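PDB 3OG2: beta-galactosidase from Trichoderma reesei, which probably catalyses the hydrolysis of terminal non-reducing beta-D-galactose residues in beta-D-galactosides, as a family 35 glycoside hydrolase. Local coordinates for residues Arg725-Ser731 / Asn762-Asp768; Ala739-Asn745 / Tyr776-Val782; Tyr457-Lys461 / Ile471-Glu476. One frame throughout, in Å; residues are numbered along the deposited sequence.

Contact 1: residues Arg725-Ser731 / Asn762-Asp768. With NAG (2-acetamido-2-deoxy-beta-D-glucopyranose), chain F.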
loop_
_atom_site.group_PDB
_atom_site.type_symbol
_atom_site.label_atom_id
_atom_site.label_comp_id
_atom_site.label_asym_id
_atom_site.label_seq_id
_atom_site.Cartn_x
_atom_site.Cartn_y
_atom_site.Cartn_z
ATOM N N ARG A 725 -50.012 -20.036 -6.716
ATOM C CA ARG A 725 -48.981 -19.681 -5.763
ATOM C C ARG A 725 -47.851 -20.689 -5.869
ATOM O O ARG A 725 -48.132 -21.902 -5.900
ATOM C CB ARG A 725 -49.562 -19.710 -4.333
ATOM C CG ARG A 725 -48.526 -19.293 -3.300
ATOM C CD ARG A 725 -49.161 -19.107 -1.926
ATOM N NE ARG A 725 -49.921 -17.835 -1.854
ATOM C CZ ARG A 725 -50.532 -17.420 -0.756
ATOM N NH1 ARG A 725 -50.501 -18.163 0.351
ATOM N NH2 ARG A 725 -51.182 -16.237 -0.803
ATOM N N GLN A 726 -46.598 -20.195 -5.931
ATOM C CA GLN A 726 -45.422 -21.053 -6.005
ATOM C C GLN A 726 -44.443 -20.567 -4.946
ATOM O O GLN A 726 -44.539 -19.411 -4.543
ATOM C CB GLN A 726 -44.851 -21.023 -7.423
ATOM C CG GLN A 726 -45.917 -21.657 -8.353
ATOM C CD GLN A 726 -45.441 -22.010 -9.718
ATOM O OE1 GLN A 726 -46.093 -22.738 -10.455
ATOM N NE2 GLN A 726 -44.250 -21.524 -10.089
ATOM N N GLN A 727 -43.548 -21.475 -4.565
ATOM C CA GLN A 727 -42.583 -21.153 -3.547
ATOM C C GLN A 727 -41.207 -21.227 -4.210
ATOM O O GLN A 727 -40.876 -22.225 -4.837
ATOM C CB GLN A 727 -42.678 -22.144 -2.391
ATOM C CG GLN A 727 -44.049 -22.117 -1.684
ATOM C CD GLN A 727 -44.502 -20.811 -1.097
ATOM O OE1 GLN A 727 -45.745 -20.609 -0.977
ATOM N NE2 GLN A 727 -43.574 -19.923 -0.720
ATOM N N LEU A 728 -40.441 -20.165 -4.033
ATOM C CA LEU A 728 -39.100 -20.104 -4.588
ATOM C C LEU A 728 -38.051 -20.076 -3.479
ATOM O O LEU A 728 -38.124 -19.271 -2.543
ATOM C CB LEU A 728 -38.977 -18.788 -5.389
ATOM C CG LEU A 728 -37.579 -18.503 -5.932
ATOM C CD1 LEU A 728 -37.221 -19.550 -6.982
ATOM C CD2 LEU A 728 -37.601 -17.071 -6.492
ATOM N N PHE A 729 -37.072 -20.937 -3.584
ATOM C CA PHE A 729 -35.902 -20.994 -2.715
ATOM C C PHE A 729 -34.772 -20.546 -3.596
ATOM O O PHE A 729 -34.638 -21.101 -4.713
ATOM C CB PHE A 729 -35.657 -22.432 -2.201
ATOM C CG PHE A 729 -34.254 -22.591 -1.655
ATOM C CD1 PHE A 729 -33.921 -21.943 -0.475
ATOM C CD2 PHE A 729 -33.324 -23.374 -2.321
ATOM C CE1 PHE A 729 -32.649 -22.083 0.032
ATOM C CE2 PHE A 729 -32.046 -23.530 -1.809
ATOM C CZ PHE A 729 -31.726 -22.893 -0.618
ATOM N N LEU A 730 -33.993 -19.595 -3.159
ATOM C CA LEU A 730 -32.866 -19.120 -3.939
ATOM C C LEU A 730 -31.631 -18.911 -3.083
ATOM O O LEU A 730 -31.635 -18.161 -2.122
ATOM C CB LEU A 730 -33.312 -17.810 -4.545
ATOM C CG LEU A 730 -32.582 -17.221 -5.679
ATOM C CD1 LEU A 730 -32.521 -18.092 -6.944
ATOM C CD2 LEU A 730 -33.270 -15.886 -6.004
ATOM N N SER A 731 -30.560 -19.623 -3.399
ATOM C CA SER A 731 -29.300 -19.522 -2.690
ATOM C C SER A 731 -28.324 -18.755 -3.552
ATOM O O SER A 731 -27.979 -19.221 -4.660
ATOM C CB SER A 731 -28.821 -20.937 -2.338
ATOM O OG SER A 731 -27.592 -20.885 -1.630
ATOM N N ASN A 762 -29.387 -17.736 1.788
ATOM C CA ASN A 762 -30.522 -18.587 1.445
ATOM C C ASN A 762 -31.751 -17.704 1.603
ATOM O O ASN A 762 -32.054 -17.175 2.674
ATOM C CB ASN A 762 -30.587 -19.824 2.343
ATOM C CG ASN A 762 -29.475 -20.796 1.953
ATOM O OD1 ASN A 762 -29.065 -20.874 0.797
ATOM N ND2 ASN A 762 -29.025 -21.486 2.962
ATOM N N SER A 763 -32.483 -17.501 0.526
ATOM C CA SER A 763 -33.710 -16.738 0.606
ATOM C C SER A 763 -34.889 -17.567 0.144
ATOM O O SER A 763 -34.819 -18.359 -0.794
ATOM C CB SER A 763 -33.551 -15.510 -0.291
ATOM O OG SER A 763 -32.381 -14.754 0.054
ATOM N N SER A 764 -36.032 -17.359 0.777
ATOM C CA SER A 764 -37.264 -18.008 0.394
ATOM C C SER A 764 -38.332 -16.972 0.109
ATOM O O SER A 764 -38.564 -16.091 0.936
ATOM C CB SER A 764 -37.689 -18.925 1.550
ATOM O OG SER A 764 -36.731 -20.016 1.628
ATOM N N TYR A 765 -38.975 -17.075 -1.035
ATOM C CA TYR A 765 -39.950 -16.103 -1.451
ATOM C C TYR A 765 -41.196 -16.820 -1.927
ATOM O O TYR A 765 -41.146 -17.925 -2.478
ATOM C CB TYR A 765 -39.368 -15.265 -2.602
ATOM C CG TYR A 765 -38.116 -14.459 -2.314
ATOM C CD1 TYR A 765 -38.117 -13.387 -1.402
ATOM C CD2 TYR A 765 -36.888 -14.715 -2.920
ATOM C CE1 TYR A 765 -36.982 -12.627 -1.117
ATOM C CE2 TYR A 765 -35.728 -13.969 -2.651
ATOM C CZ TYR A 765 -35.784 -12.924 -1.753
ATOM O OH TYR A 765 -34.626 -12.190 -1.481
ATOM N N THR A 766 -42.367 -16.198 -1.756
ATOM C CA THR A 766 -43.586 -16.704 -2.337
ATOM C C THR A 766 -43.857 -15.937 -3.630
ATOM O O THR A 766 -43.777 -14.686 -3.637
ATOM C CB THR A 766 -44.766 -16.503 -1.371
ATOM O OG1 THR A 766 -44.462 -17.237 -0.167
ATOM C CG2 THR A 766 -46.073 -17.004 -1.935
ATOM N N LEU A 767 -44.175 -16.677 -4.674
ATOM C CA LEU A 767 -44.555 -16.062 -5.951
ATOM C C LEU A 767 -46.068 -16.290 -6.062
ATOM O O LEU A 767 -46.506 -17.383 -6.413
ATOM C CB LEU A 767 -43.792 -16.615 -7.145
ATOM C CG LEU A 767 -42.249 -16.687 -6.967
ATOM C CD1 LEU A 767 -41.643 -17.358 -8.214
ATOM C CD2 LEU A 767 -41.644 -15.321 -6.692
ATOM N N ASP A 768 -46.837 -15.258 -5.729
ATOM C CA ASP A 768 -48.277 -15.428 -5.649
ATOM C C ASP A 768 -49.025 -14.789 -6.797
ATOM O O ASP A 768 -48.453 -13.957 -7.537
ATOM C CB ASP A 768 -48.740 -14.737 -4.350
ATOM C CG ASP A 768 -50.087 -15.242 -3.880
ATOM O OD1 ASP A 768 -50.620 -16.292 -4.306
ATOM O OD2 ASP A 768 -50.652 -14.537 -3.012
HETATM C C1 NAG F . -28.249 -22.559 2.673
HETATM C C2 NAG F . -27.011 -22.443 3.555
HETATM C C3 NAG F . -26.114 -23.665 3.360
HETATM C C4 NAG F . -26.894 -24.981 3.435
HETATM C C5 NAG F . -28.184 -24.929 2.593
HETATM C C6 NAG F . -29.047 -26.174 2.784
HETATM C C7 NAG F . -26.218 -20.213 4.132
HETATM C C8 NAG F . -25.535 -18.941 3.758
HETATM N N2 NAG F . -26.219 -21.254 3.292
HETATM O O3 NAG F . -25.138 -23.559 4.390
HETATM O O4 NAG F . -26.168 -26.100 3.001
HETATM O O5 NAG F . -28.908 -23.784 3.020
HETATM O O6 NAG F . -29.753 -26.465 1.587
HETATM O O7 NAG F . -26.939 -20.161 5.104
HETATM O O HOH W 1 -40.669 -20.200 -0.251
HETATM O O HOH W 2 -46.943 -18.581 1.153
HETATM O O HOH W 3 -30.681 -15.447 -2.002
#
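An N-glycan leaves directly from a beta strand here: Asn-762 ND2 is bonded covalently to C1 of NAG at 1.4 Å, while OD1 of the same carboxamide accepts a hydrogen bond of 2.8 Å from Ser-731 OG. The sugar-bearing side chain is thus tied to that of its cross-strand partner. Between 726-731 and 762-767 the pairing is regular and antiparallel. Each hydrogen-bonded pair shares two backbone N-H...O bonds, as where Leu-728 N donates to Tyr-765 O and Tyr-765 N to Leu-728 O, both at 2.8 Å. The face bearing Gln-727, Phe-729 and Thr-766 is largely polar. Gln-727 NE2 donates to Thr-766 OG1 at 2.9 Å, and one water joins Gln-727 OE1 to Thr-766 OG1 while another joins Gln-727 NE2 to Tyr-765 O. Where the pairing runs out, a two-pronged salt bridge closes it, Arg-725 NE meeting Asp-768 OD1 at 3.0 Å and Arg-725 NH2 meeting Asp-768 OD2 at 2.8 Å. The other, mainly apolar face carries Leu-728, Leu-730, Tyr-765 and Leu-767, with Gln-726 and Ser-763 as polar members (Gln-726 OE1 is held by Arg-722 N). This contrast illustrates how a sandwich sheet can have one face toward solvent and one toward the core. Strand 760-767 is outermost in a three-stranded sheet, 726-733 pairs on its far side with 803-811, and the mainly apolar face packs on strands 775-782, 747-752 and 713-720 of the facing sheet.

Contact 2: residues Ala739-Asn745 / Tyr776-Val782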
loop_
_atom_site.group_PDB
_atom_site.type_symbol
_atom_site.label_atom_id
_atom_site.label_comp_id
_atom_site.label_asym_id
_atom_site.label_seq_id
_atom_site.Cartn_x
_atom_site.Cartn_y
_atom_site.Cartn_z
ATOM N N ALA A 739 -25.013 -8.282 -1.969
ATOM C CA ALA A 739 -26.475 -8.256 -1.822
ATOM C C ALA A 739 -27.081 -8.865 -3.080
ATOM O O ALA A 739 -26.415 -8.994 -4.119
ATOM C CB ALA A 739 -27.014 -6.836 -1.715
ATOM N N SER A 740 -28.356 -9.180 -3.015
ATOM C CA SER A 740 -29.054 -9.665 -4.199
ATOM C C SER A 740 -30.509 -9.180 -4.156
ATOM O O SER A 740 -31.057 -9.006 -3.047
ATOM C CB SER A 740 -28.955 -11.172 -4.329
ATOM O OG SER A 740 -29.418 -11.912 -3.218
ATOM N N SER A 741 -31.110 -8.969 -5.289
ATOM C CA SER A 741 -32.489 -8.500 -5.381
ATOM C C SER A 741 -33.217 -9.328 -6.446
ATOM O O SER A 741 -32.595 -9.730 -7.448
ATOM C CB SER A 741 -32.525 -7.032 -5.796
ATOM O OG SER A 741 -31.938 -6.220 -4.794
ATOM N N VAL A 742 -34.517 -9.521 -6.257
ATOM C CA VAL A 742 -35.330 -10.415 -7.113
ATOM C C VAL A 742 -36.619 -9.723 -7.551
ATOM O O VAL A 742 -37.322 -9.164 -6.693
ATOM C CB VAL A 742 -35.691 -11.700 -6.355
ATOM C CG1 VAL A 742 -36.564 -12.640 -7.195
ATOM C CG2 VAL A 742 -34.408 -12.407 -5.854
ATOM N N TRP A 743 -36.915 -9.779 -8.835
ATOM C CA TRP A 743 -38.204 -9.370 -9.398
ATOM C C TRP A 743 -38.820 -10.535 -10.131
ATOM O O TRP A 743 -38.107 -11.371 -10.725
ATOM C CB TRP A 743 -37.967 -8.248 -10.428
ATOM C CG TRP A 743 -37.627 -6.929 -9.769
ATOM C CD1 TRP A 743 -38.526 -5.923 -9.520
ATOM C CD2 TRP A 743 -36.357 -6.481 -9.308
ATOM N NE1 TRP A 743 -37.857 -4.879 -8.920
ATOM C CE2 TRP A 743 -36.521 -5.176 -8.766
ATOM C CE3 TRP A 743 -35.082 -7.055 -9.302
ATOM C CZ2 TRP A 743 -35.470 -4.434 -8.214
ATOM C CZ3 TRP A 743 -34.019 -6.306 -8.746
ATOM C CH2 TRP A 743 -34.234 -5.022 -8.218
ATOM N N LEU A 744 -40.127 -10.559 -10.130
ATOM C CA LEU A 744 -40.952 -11.474 -10.929
ATOM C C LEU A 744 -41.629 -10.597 -11.969
ATOM O O LEU A 744 -42.488 -9.784 -11.595
ATOM C CB LEU A 744 -41.974 -12.152 -10.019
ATOM C CG LEU A 744 -42.964 -13.043 -10.772
ATOM C CD1 LEU A 744 -42.263 -14.291 -11.283
ATOM C CD2 LEU A 744 -44.142 -13.370 -9.859
ATOM N N ASN A 745 -41.261 -10.714 -13.256
ATOM C CA ASN A 745 -41.661 -9.732 -14.252
ATOM C C ASN A 745 -41.270 -8.354 -13.720
ATOM O O ASN A 745 -40.100 -8.150 -13.372
ATOM C CB ASN A 745 -43.169 -9.862 -14.583
ATOM C CG ASN A 745 -43.443 -11.159 -15.314
ATOM O OD1 ASN A 745 -42.566 -11.961 -15.681
ATOM N ND2 ASN A 745 -44.724 -11.366 -15.569
ATOM N N TYR A 776 -43.463 -16.602 -16.890
ATOM C CA TYR A 776 -42.942 -15.548 -16.058
ATOM C C TYR A 776 -41.422 -15.511 -16.112
ATOM O O TYR A 776 -40.803 -16.541 -16.405
ATOM C CB TYR A 776 -43.336 -15.814 -14.552
ATOM C CG TYR A 776 -44.816 -15.546 -14.390
ATOM C CD1 TYR A 776 -45.740 -16.575 -14.642
ATOM C CD2 TYR A 776 -45.284 -14.304 -13.991
ATOM C CE1 TYR A 776 -47.107 -16.344 -14.491
ATOM C CE2 TYR A 776 -46.646 -14.050 -13.859
ATOM C CZ TYR A 776 -47.547 -15.084 -14.115
ATOM O OH TYR A 776 -48.886 -14.866 -14.008
ATOM N N ILE A 777 -40.858 -14.351 -15.825
ATOM C CA ILE A 777 -39.392 -14.237 -15.833
ATOM C C ILE A 777 -38.916 -13.677 -14.492
ATOM O O ILE A 777 -39.323 -12.563 -14.129
ATOM C CB ILE A 777 -38.870 -13.345 -16.996
ATOM C CG1 ILE A 777 -39.349 -13.889 -18.327
ATOM C CG2 ILE A 777 -37.361 -13.269 -16.915
ATOM C CD1 ILE A 777 -38.898 -13.047 -19.533
ATOM N N LEU A 778 -38.087 -14.431 -13.814
ATOM C CA LEU A 778 -37.421 -13.932 -12.612
ATOM C C LEU A 778 -36.175 -13.199 -13.023
ATOM O O LEU A 778 -35.370 -13.708 -13.782
ATOM C CB LEU A 778 -37.058 -15.137 -11.737
ATOM C CG LEU A 778 -38.222 -15.779 -11.038
ATOM C CD1 LEU A 778 -37.847 -17.193 -10.582
ATOM C CD2 LEU A 778 -38.679 -14.955 -9.830
ATOM N N THR A 779 -35.989 -11.991 -12.522
ATOM C CA THR A 779 -34.715 -11.291 -12.710
ATOM C C THR A 779 -34.047 -11.242 -11.343
ATOM O O THR A 779 -34.632 -10.758 -10.381
ATOM C CB THR A 779 -34.892 -9.856 -13.276
ATOM O OG1 THR A 779 -35.440 -9.928 -14.595
ATOM C CG2 THR A 779 -33.547 -9.161 -13.394
ATOM N N VAL A 780 -32.824 -11.798 -11.280
ATOM C CA VAL A 780 -32.105 -11.903 -10.020
ATOM C C VAL A 780 -30.805 -11.112 -10.197
ATOM O O VAL A 780 -30.033 -11.422 -11.109
ATOM C CB VAL A 780 -31.777 -13.376 -9.704
ATOM C CG1 VAL A 780 -30.991 -13.483 -8.385
ATOM C CG2 VAL A 780 -33.057 -14.161 -9.663
ATOM N N VAL A 781 -30.550 -10.096 -9.401
ATOM C CA VAL A 781 -29.332 -9.316 -9.452
ATOM C C VAL A 781 -28.478 -9.790 -8.283
ATOM O O VAL A 781 -28.982 -9.855 -7.154
ATOM C CB VAL A 781 -29.648 -7.813 -9.311
ATOM C CG1 VAL A 781 -28.337 -6.994 -9.425
ATOM C CG2 VAL A 781 -30.655 -7.378 -10.373
ATOM N N VAL A 782 -27.226 -10.138 -8.534
ATOM C CA VAL A 782 -26.346 -10.649 -7.495
ATOM C C VAL A 782 -25.050 -9.826 -7.563
ATOM O O VAL A 782 -24.333 -9.928 -8.555
ATOM C CB VAL A 782 -26.003 -12.151 -7.670
ATOM C CG1 VAL A 782 -25.107 -12.605 -6.519
ATOM C CG2 VAL A 782 -27.293 -12.977 -7.748
HETATM O O HOH W 4 -38.188 -9.931 -14.343
#
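Two neighbouring strands of a five-stranded antiparallel sheet meet here, in an all-beta domain whose sandwich is consistent with the galactose-binding-like class. Strand 740-744 lies between 747-752 and 775-782, and its axis makes 170° with that of 776-782. Backbone hydrogen bonds set the register: Ser-741 and Val-781 exchange two, Trp-743 and Thr-779 two more, with Trp-743 N to Thr-779 O at 2.9 Å and Thr-779 N to Trp-743 O at 2.8 Å. CA-H...O contacts fill the intervals, among them Leu-778 CA to Trp-743 O at 3.3 Å.

Apolar packing differs on the two faces. Val-742, Leu-744, Leu-778, Val-780 and Val-782 form the side turned to the sandwich core, where Leu-744 CD1 lies 3.9 Å from Leu-778 CD2. Leu-728 of strand 726-733 packs on Leu-778 and Leu-730 on Val-742 and Val-780, while Val-782 meets Thr-732 and Leu-744 meets Phe-719. On the other face Trp-743 CZ3 rests 3.9 Å from Val-781 CG2, and loop residues Leu-668 and Ile-671 pack on the indole. The face is not wholly apolar, since Ser-741 OG is hydrogen-bonded to Ser-751 and Trp-961.

Polar contacts finish the pairing at Asn-745, whose positive phi of 52° turns the chain toward strand 747-752. Asn-745 N still donates to Ile-777 O at 2.8 Å, but in the opposite direction the side chain replaces the backbone acceptor, with Ile-777 N donating to Asn-745 OD1 at 2.9 Å. A water gathers the neighbouring groups: its oxygen is 2.8 Å from Asn-745 O, 2.9 Å from Ile-777 O and 2.8 Å from Thr-779 OG1.

Contact 3: residues Tyr457-Lys461 / Ile471-Glu476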
loop_
_atom_site.group_PDB
_atom_site.type_symbol
_atom_site.label_atom_id
_atom_site.label_comp_id
_atom_site.label_asym_id
_atom_site.label_seq_id
_atom_site.Cartn_x
_atom_site.Cartn_y
_atom_site.Cartn_z
ATOM N N TYR A 457 30.959 4.713 17.441
ATOM C CA TYR A 457 30.208 4.923 16.206
ATOM C C TYR A 457 30.998 5.860 15.325
ATOM O O TYR A 457 31.247 7.023 15.717
ATOM C CB TYR A 457 28.840 5.505 16.576
ATOM C CG TYR A 457 27.968 5.746 15.368
ATOM C CD1 TYR A 457 28.014 6.991 14.692
ATOM C CD2 TYR A 457 27.120 4.757 14.877
ATOM C CE1 TYR A 457 27.234 7.223 13.579
ATOM C CE2 TYR A 457 26.325 4.999 13.776
ATOM C CZ TYR A 457 26.380 6.235 13.144
ATOM O OH TYR A 457 25.617 6.486 12.026
ATOM N N PRO A 458 31.385 5.449 14.127
ATOM C CA PRO A 458 32.188 6.339 13.294
ATOM C C PRO A 458 31.365 7.440 12.620
ATOM O O PRO A 458 30.271 7.202 12.051
ATOM C CB PRO A 458 32.745 5.407 12.201
ATOM C CG PRO A 458 31.897 4.193 12.261
ATOM C CD PRO A 458 31.164 4.128 13.543
ATOM N N VAL A 459 31.881 8.652 12.695
ATOM C CA VAL A 459 31.301 9.818 12.076
ATOM C C VAL A 459 32.361 10.421 11.170
ATOM O O VAL A 459 33.048 11.421 11.451
ATOM C CB VAL A 459 30.791 10.826 13.108
ATOM C CG1 VAL A 459 30.074 12.009 12.429
ATOM C CG2 VAL A 459 29.837 10.151 14.110
ATOM N N GLY A 460 32.624 9.791 10.032
ATOM C CA GLY A 460 33.709 10.261 9.154
ATOM C C GLY A 460 35.047 10.026 9.835
ATOM O O GLY A 460 35.416 8.937 10.284
ATOM N N LYS A 461 35.805 11.108 9.921
ATOM C CA LYS A 461 37.081 11.011 10.626
ATOM C C LYS A 461 36.901 11.047 12.128
ATOM O O LYS A 461 37.940 10.821 12.760
ATOM C CB LYS A 461 37.979 12.155 10.106
ATOM C CG LYS A 461 38.370 11.770 8.677
ATOM C CD LYS A 461 39.384 12.619 7.981
ATOM C CE LYS A 461 39.421 12.310 6.482
ATOM N NZ LYS A 461 39.949 10.931 6.220
ATOM N N ILE A 471 20.905 9.002 16.395
ATOM C CA ILE A 471 21.494 9.667 15.247
ATOM C C ILE A 471 20.450 9.776 14.153
ATOM O O ILE A 471 19.817 8.775 13.792
ATOM C CB ILE A 471 22.682 8.842 14.742
ATOM C CG1 ILE A 471 23.831 8.874 15.736
ATOM C CG2 ILE A 471 23.194 9.337 13.381
ATOM C CD1 ILE A 471 24.231 7.618 16.356
ATOM N N PHE A 472 20.237 10.972 13.661
ATOM C CA PHE A 472 19.384 11.203 12.486
ATOM C C PHE A 472 20.221 11.050 11.214
ATOM O O PHE A 472 19.887 10.283 10.315
ATOM C CB PHE A 472 18.702 12.587 12.586
ATOM C CG PHE A 472 17.991 12.884 11.284
ATOM C CD1 PHE A 472 16.816 12.189 10.955
ATOM C CD2 PHE A 472 18.478 13.830 10.401
ATOM C CE1 PHE A 472 16.170 12.460 9.760
ATOM C CE2 PHE A 472 17.822 14.092 9.197
ATOM C CZ PHE A 472 16.651 13.422 8.878
ATOM N N THR A 473 21.332 11.774 11.122
ATOM C CA THR A 473 22.219 11.656 9.968
ATOM C C THR A 473 23.572 12.212 10.329
ATOM O O THR A 473 23.727 12.893 11.383
ATOM C CB THR A 473 21.644 12.384 8.730
ATOM O OG1 THR A 473 22.316 11.903 7.558
ATOM C CG2 THR A 473 21.853 13.901 8.796
ATOM N N TRP A 474 24.543 11.964 9.469
ATOM C CA TRP A 474 25.812 12.707 9.585
ATOM C C TRP A 474 26.412 12.697 8.186
ATOM O O TRP A 474 26.085 11.803 7.397
ATOM C CB TRP A 474 26.773 12.104 10.611
ATOM C CG TRP A 474 27.238 10.729 10.245
ATOM C CD1 TRP A 474 26.647 9.557 10.636
ATOM C CD2 TRP A 474 28.355 10.372 9.428
ATOM N NE1 TRP A 474 27.327 8.487 10.106
ATOM C CE2 TRP A 474 28.374 8.955 9.362
ATOM C CE3 TRP A 474 29.316 11.136 8.742
ATOM C CZ2 TRP A 474 29.351 8.305 8.632
ATOM C CZ3 TRP A 474 30.300 10.474 8.005
ATOM C CH2 TRP A 474 30.291 9.052 7.968
ATOM N N ASN A 475 27.268 13.680 7.884
ATOM C CA ASN A 475 28.007 13.622 6.643
ATOM C C ASN A 475 29.264 14.465 6.793
ATOM O O ASN A 475 29.342 15.398 7.583
ATOM C CB ASN A 475 27.156 14.127 5.437
ATOM C CG ASN A 475 27.618 13.399 4.184
ATOM O OD1 ASN A 475 28.758 12.826 4.091
ATOM N ND2 ASN A 475 26.776 13.277 3.206
ATOM N N GLU A 476 30.265 14.088 6.014
ATOM C CA GLU A 476 31.529 14.808 5.866
ATOM C C GLU A 476 31.382 15.724 4.654
ATOM O O GLU A 476 31.335 15.237 3.534
ATOM C CB GLU A 476 32.662 13.797 5.697
ATOM C CG GLU A 476 33.982 14.582 5.550
ATOM C CD GLU A 476 35.231 13.753 5.629
ATOM O OE1 GLU A 476 35.174 12.621 6.149
ATOM O OE2 GLU A 476 36.257 14.293 5.180
HETATM O O HOH W 5 35.001 13.497 8.889
#
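A beta hairpin packing on a strand of a different sheet illustrates how an all-beta domain, here domain 2 of the enzyme, joins its layers without backbone pairing. Residues 457-461 end strand 450-459 and turn toward 462-467, whereas 471-476 forms an outermost strand of a five-stranded sheet; the short axes pass 8.4 Å apart at 50°. Tyr-457 comes first, its ring covered by a CH-pi contact from Ile-471, whose CD1 lies 4.0 Å from the ring centroid. Its hydroxyl takes a weak hydrogen bond of 3.3 Å from Trp-474 NE1; both polar ends have stronger partners, Tyr-457 OH in Ser-372 and Trp-474 NE1 in Val-371. Pro-458 adds only its carbonyl, with O 3.7 Å from Trp-474 CZ2. At Val-459 the backbone crosses the indole face: CA makes a CH-pi contact with the Trp-474 six-membered ring, 3.9 Å from its centroid, and CG1 is 3.8 Å from Trp-474 CB. Gly-460 continues over that face, its N 3.2 Å from Trp-474 CZ3. The phi/psi values of Gly-460 and Lys-461, 68/-126° and -79/-8°, are those of a type II' turn, and a CB on Gly-460 would crowd Glu-476. Lys-461 forms no salt bridge with Glu-476, its NZ standing 5.1 Å from Glu-476 OE1; instead a water accepts from Lys-461 N at 2.7 Å and donates weakly to Glu-476 OE1 at 2.9 Å.

Contacts 1 and 2 are the facing layers of one sandwich, 11 Å apart between centres, and they interleave along the chain: 726-733 precedes 740-744, and 760-767 precedes 775-782. They meet through apolar packing, with Leu-730 CD2 3.7 Å from Val-742 CG2. Contact 2 is the buried member, mostly apolar on its core side; contact 1 has one face in the same core and the other mostly polar, with amide, hydroxyl, water and sugar beside Phe-729, and a salt bridge at its end. Contact 3 belongs to another domain, about 70 Å from contact 2 between centres, across the chain's centre. Partly buried, it relies on aromatic and CH-pi packing between sheets, not on backbone pairing.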